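Local coordinates for protein 433aa long hypothetical phosphoribosylglycinamide formyl transferase (Pyrococcus horikoshii, PDB 2DWC) that is of unconfirmed function but is a PurT-like ATP-grasp protein that binds ADP, at residues P230-G234 with S245-I251; K21-S27 with V43-D49. The contacts are given in a common frame with arbitrary orientation. Residues are numbered along the deposited sequence.

Both contacts are largely buried and lie on opposite sides of the chain's centre, their own centres about 29 Å apart and their nearest atoms about 18 Å apart. Interaction 2, in the preATP-grasp region, pairs two inner strands of a four-stranded parallel sheet: regular backbone bonding, aliphatic side chains on both faces, and polar groups at the two ends. Interaction 1, in the ATP-grasp region, joins the arms of an antiparallel hairpin where the pairing gives way to proline-rich loop. Only one bridge is formed there; beyond it a glutamine amide and, just after a cis proline, a backbone N-H continue the hydrogen bonding. The two share no strand; their sheets are separate.

Interaction 1. Residues P230-G234 with S245-I251; sequences PKPVG and SWQPAEI
Segment 230-234 runs extended, antiparallel to 245-251, with Gly234 and Trp246 a hydrogen-bonded pair (CA-CA 5.3 Å). Lys231 turns its CB toward Pro248 (CB-CB 4.0 Å), while its NZ leads away to a salt bridge with Glu256; its O accepts Gln247 NE2 at 2.8 Å, reached by an extended t,t side chain whose OE1 is hydrogen-bonded to Ser306. Pro232 O accepts Ala249 N at 3.0 Å, just past cis-Pro248, and the Pro232 ring meets Ala249 (CB-CB 4.1 Å) and Ile251 (CG to CD1 4.2 Å). Val233 CG1 lies 3.9 Å from Ser245 CB. Gly234 O accepts Trp246 N at 2.9 Å; the return bond, Gly234 N to Trp246 O (2.8 Å), is weak. With chi1 p, the indole lies over Gly234, whose CA makes a CH-pi contact 3.9 Å from the five-membered ring's centroid; a CB here would clash with NE1. This open end of hairpin 225-238/241-247, remote from its turn, is flanked by strand 209-219 and helix 253-270; Lys401 of helix 397-409 makes a cation-pi contact with Trp246.

Interaction 2. Residues K21-S27 with V43-D49; sequences KILLLGS and VEVVAVD
Strands 21-25 and 44-49 run parallel, closest approach 4.7 Å and crossing at -15°, in register from Lys21 beside Glu44 to Leu25 beside Val48. Ile22 N donates to Glu44 O (2.9 Å), Val46 N to Ile22 O (3.0 Å), Leu24 N to Val46 O, Val48 N to Leu24 O and Gly26 N to Val48 O (each 2.8 Å). The backbone of Leu23 and Leu25 bonds to strand 85-88 and its continuation. Ser27 N donates to Asp49 OD2 (2.7 Å), and Ser27 OG, chi1 m, bonds weakly to Val48 O (2.8 Å). A water links Lys21 NZ (2.7 Å) to Glu44 OE1 (3.1 Å); their salt-bridge partners are Glu81 and Arg62. Leu23 CD1 packs on Val46 CG1 (3.5 Å) and Val48 CG2 (3.6 Å); Leu24 CD1 meets Val45 CG1 (3.8 Å) on the face carrying helix 29-40. At phi 115° and psi 120° a CB on Gly26 would jam against Leu25 O, calling for glycine. This is a Rossmann-like beta-alpha-beta unit, its turn consistent with a GxGxxG loop.

Interaction 1. Residues P230-G234 with S245-I251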
# COMPACT_ATOMS: atom_id res chain seq x y z
N PRO B 230 4.60 -1.69 -19.17
CA PRO B 230 4.11 -0.43 -18.58
C PRO B 230 4.68 0.72 -19.42
O PRO B 230 5.60 0.52 -20.26
CB PRO B 230 4.78 -0.40 -17.18
CG PRO B 230 4.98 -1.86 -16.85
CD PRO B 230 5.40 -2.48 -18.22
N LYS B 231 4.21 1.94 -19.19
CA LYS B 231 4.78 3.06 -19.91
C LYS B 231 6.25 3.23 -19.47
O LYS B 231 6.60 2.98 -18.31
CB LYS B 231 3.99 4.34 -19.59
CG LYS B 231 2.66 4.40 -20.27
CD LYS B 231 2.92 4.84 -21.73
CE LYS B 231 1.66 5.11 -22.49
NZ LYS B 231 2.03 5.72 -23.82
N PRO B 232 7.14 3.65 -20.38
CA PRO B 232 8.55 3.85 -20.03
C PRO B 232 8.69 4.84 -18.84
O PRO B 232 7.91 5.80 -18.70
CB PRO B 232 9.16 4.44 -21.32
CG PRO B 232 8.32 3.86 -22.40
CD PRO B 232 6.90 3.91 -21.82
N VAL B 233 9.70 4.62 -18.00
CA VAL B 233 9.95 5.47 -16.85
C VAL B 233 11.20 6.29 -17.13
O VAL B 233 12.27 5.73 -17.34
CB VAL B 233 10.17 4.59 -15.55
CG1 VAL B 233 10.84 5.40 -14.43
CG2 VAL B 233 8.82 4.06 -15.10
N GLY B 234 11.08 7.62 -17.13
CA GLY B 234 12.29 8.39 -17.32
C GLY B 234 13.05 8.60 -16.01
O GLY B 234 12.44 8.53 -14.92
N SER B 245 12.77 9.95 -10.75
CA SER B 245 12.23 9.17 -11.87
C SER B 245 10.81 9.62 -12.09
O SER B 245 10.20 10.28 -11.23
CB SER B 245 12.26 7.66 -11.58
OG SER B 245 11.44 7.37 -10.45
N TRP B 246 10.24 9.29 -13.25
CA TRP B 246 8.90 9.75 -13.50
C TRP B 246 8.28 8.90 -14.57
O TRP B 246 9.00 8.23 -15.32
CB TRP B 246 8.90 11.25 -13.96
CG TRP B 246 9.83 11.52 -15.17
CD1 TRP B 246 9.52 11.45 -16.51
CD2 TRP B 246 11.22 11.83 -15.09
NE1 TRP B 246 10.67 11.69 -17.27
CE2 TRP B 246 11.71 11.93 -16.41
CE3 TRP B 246 12.10 12.05 -14.02
CZ2 TRP B 246 13.06 12.23 -16.68
CZ3 TRP B 246 13.44 12.35 -14.29
CH2 TRP B 246 13.91 12.44 -15.62
N GLN B 247 6.96 8.93 -14.64
CA GLN B 247 6.26 8.14 -15.67
C GLN B 247 5.09 8.99 -16.14
O GLN B 247 4.40 9.58 -15.33
CB GLN B 247 5.70 6.83 -15.08
CG GLN B 247 5.25 5.80 -16.14
CD GLN B 247 4.62 4.56 -15.52
OE1 GLN B 247 3.78 4.67 -14.61
NE2 GLN B 247 4.99 3.37 -16.02
N PRO B 248 4.86 9.08 -17.46
CA PRO B 248 5.61 8.44 -18.54
C PRO B 248 6.77 9.30 -19.00
O PRO B 248 6.78 10.53 -18.82
CB PRO B 248 4.56 8.26 -19.63
CG PRO B 248 3.75 9.61 -19.53
CD PRO B 248 3.72 9.88 -17.98
N ALA B 249 7.78 8.66 -19.57
CA ALA B 249 8.92 9.40 -20.11
C ALA B 249 8.39 10.23 -21.31
O ALA B 249 7.55 9.76 -22.06
CB ALA B 249 9.99 8.42 -20.59
N GLU B 250 8.90 11.44 -21.48
CA GLU B 250 8.42 12.28 -22.57
C GLU B 250 9.24 12.02 -23.82
O GLU B 250 10.17 12.77 -24.15
CB GLU B 250 8.50 13.74 -22.14
CG GLU B 250 7.51 14.06 -21.00
CD GLU B 250 7.48 15.55 -20.63
OE1 GLU B 250 8.46 16.04 -20.01
OE2 GLU B 250 6.47 16.22 -20.95
N ILE B 251 8.93 10.91 -24.47
CA ILE B 251 9.61 10.47 -25.68
C ILE B 251 8.58 10.27 -26.80
O ILE B 251 7.38 10.16 -26.54
CB ILE B 251 10.40 9.14 -25.45
CG1 ILE B 251 9.43 7.99 -25.12
CG2 ILE B 251 11.46 9.37 -24.36
CD1 ILE B 251 10.11 6.61 -24.98

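Interaction 2. Residues K21-S27 with V43-D49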
# COMPACT_ATOMS: atom_id res chain seq x y z
N LYS B 21 4.28 -18.83 0.38
CA LYS B 21 5.35 -18.13 1.10
C LYS B 21 6.43 -17.62 0.13
O LYS B 21 6.82 -18.33 -0.80
CB LYS B 21 6.02 -19.12 2.09
CG LYS B 21 7.13 -18.48 2.97
CD LYS B 21 7.88 -19.60 3.72
CE LYS B 21 6.94 -20.28 4.70
NZ LYS B 21 7.64 -21.39 5.44
N ILE B 22 6.82 -16.36 0.29
CA ILE B 22 7.93 -15.86 -0.53
C ILE B 22 9.12 -15.64 0.37
O ILE B 22 8.95 -15.36 1.56
CB ILE B 22 7.59 -14.53 -1.22
CG1 ILE B 22 7.24 -13.43 -0.18
CG2 ILE B 22 6.42 -14.78 -2.23
CD1 ILE B 22 6.99 -12.05 -0.87
N LEU B 23 10.33 -15.77 -0.20
CA LEU B 23 11.57 -15.58 0.55
C LEU B 23 12.30 -14.43 -0.16
O LEU B 23 12.72 -14.58 -1.31
CB LEU B 23 12.42 -16.88 0.50
CG LEU B 23 13.72 -16.76 1.29
CD1 LEU B 23 13.45 -16.60 2.80
CD2 LEU B 23 14.56 -18.02 1.03
N LEU B 24 12.37 -13.29 0.53
CA LEU B 24 13.06 -12.12 -0.03
C LEU B 24 14.55 -12.17 0.31
O LEU B 24 14.90 -12.19 1.49
CB LEU B 24 12.46 -10.83 0.58
CG LEU B 24 10.97 -10.65 0.23
CD1 LEU B 24 10.45 -9.43 0.99
CD2 LEU B 24 10.79 -10.38 -1.28
N LEU B 25 15.43 -12.25 -0.69
CA LEU B 25 16.89 -12.23 -0.41
C LEU B 25 17.29 -10.78 -0.66
O LEU B 25 17.58 -10.37 -1.81
CB LEU B 25 17.62 -13.22 -1.31
CG LEU B 25 17.15 -14.67 -1.08
CD1 LEU B 25 18.09 -15.62 -1.93
CD2 LEU B 25 17.19 -15.13 0.43
N GLY B 26 17.36 -9.99 0.43
CA GLY B 26 17.58 -8.56 0.29
C GLY B 26 16.30 -7.94 0.79
O GLY B 26 15.21 -8.20 0.25
N SER B 27 16.39 -7.12 1.85
CA SER B 27 15.20 -6.58 2.48
C SER B 27 15.16 -5.07 2.50
O SER B 27 14.72 -4.47 3.48
CB SER B 27 15.12 -7.12 3.93
OG SER B 27 15.05 -8.56 3.90
N VAL B 43 -0.29 -13.51 1.77
CA VAL B 43 0.85 -14.37 1.44
C VAL B 43 1.92 -14.22 2.53
O VAL B 43 2.22 -13.10 2.97
CB VAL B 43 1.41 -14.02 0.07
CG1 VAL B 43 2.74 -14.80 -0.20
CG2 VAL B 43 0.34 -14.47 -1.02
N GLU B 44 2.50 -15.35 2.95
CA GLU B 44 3.47 -15.33 4.03
C GLU B 44 4.81 -14.83 3.50
O GLU B 44 5.26 -15.24 2.44
CB GLU B 44 3.61 -16.76 4.59
CG GLU B 44 4.39 -16.81 5.94
CD GLU B 44 4.09 -18.06 6.77
OE1 GLU B 44 5.04 -18.61 7.37
OE2 GLU B 44 2.91 -18.48 6.84
N VAL B 45 5.48 -13.98 4.28
CA VAL B 45 6.76 -13.38 3.84
C VAL B 45 7.90 -13.64 4.80
O VAL B 45 7.77 -13.37 6.00
CB VAL B 45 6.64 -11.82 3.77
CG1 VAL B 45 7.95 -11.20 3.23
CG2 VAL B 45 5.49 -11.45 2.83
N VAL B 46 9.02 -14.13 4.27
CA VAL B 46 10.20 -14.32 5.10
C VAL B 46 11.24 -13.41 4.41
O VAL B 46 11.44 -13.50 3.20
CB VAL B 46 10.66 -15.76 5.09
CG1 VAL B 46 11.95 -15.90 5.88
CG2 VAL B 46 9.60 -16.59 5.73
N ALA B 47 11.85 -12.53 5.20
CA ALA B 47 12.80 -11.55 4.67
C ALA B 47 14.20 -11.81 5.18
O ALA B 47 14.39 -11.95 6.39
CB ALA B 47 12.33 -10.14 5.13
N VAL B 48 15.16 -11.79 4.27
CA VAL B 48 16.56 -12.05 4.63
C VAL B 48 17.45 -10.87 4.25
O VAL B 48 17.25 -10.23 3.21
CB VAL B 48 17.07 -13.30 3.82
CG1 VAL B 48 18.52 -13.72 4.26
CG2 VAL B 48 16.08 -14.48 4.04
N ASP B 49 18.42 -10.57 5.10
CA ASP B 49 19.40 -9.56 4.75
C ASP B 49 20.60 -9.68 5.69
O ASP B 49 20.63 -10.56 6.55
CB ASP B 49 18.82 -8.13 4.75
CG ASP B 49 19.50 -7.23 3.71
OD1 ASP B 49 20.76 -7.24 3.60
OD2 ASP B 49 18.78 -6.45 3.03
O HOH W 1 5.47 -21.70 7.08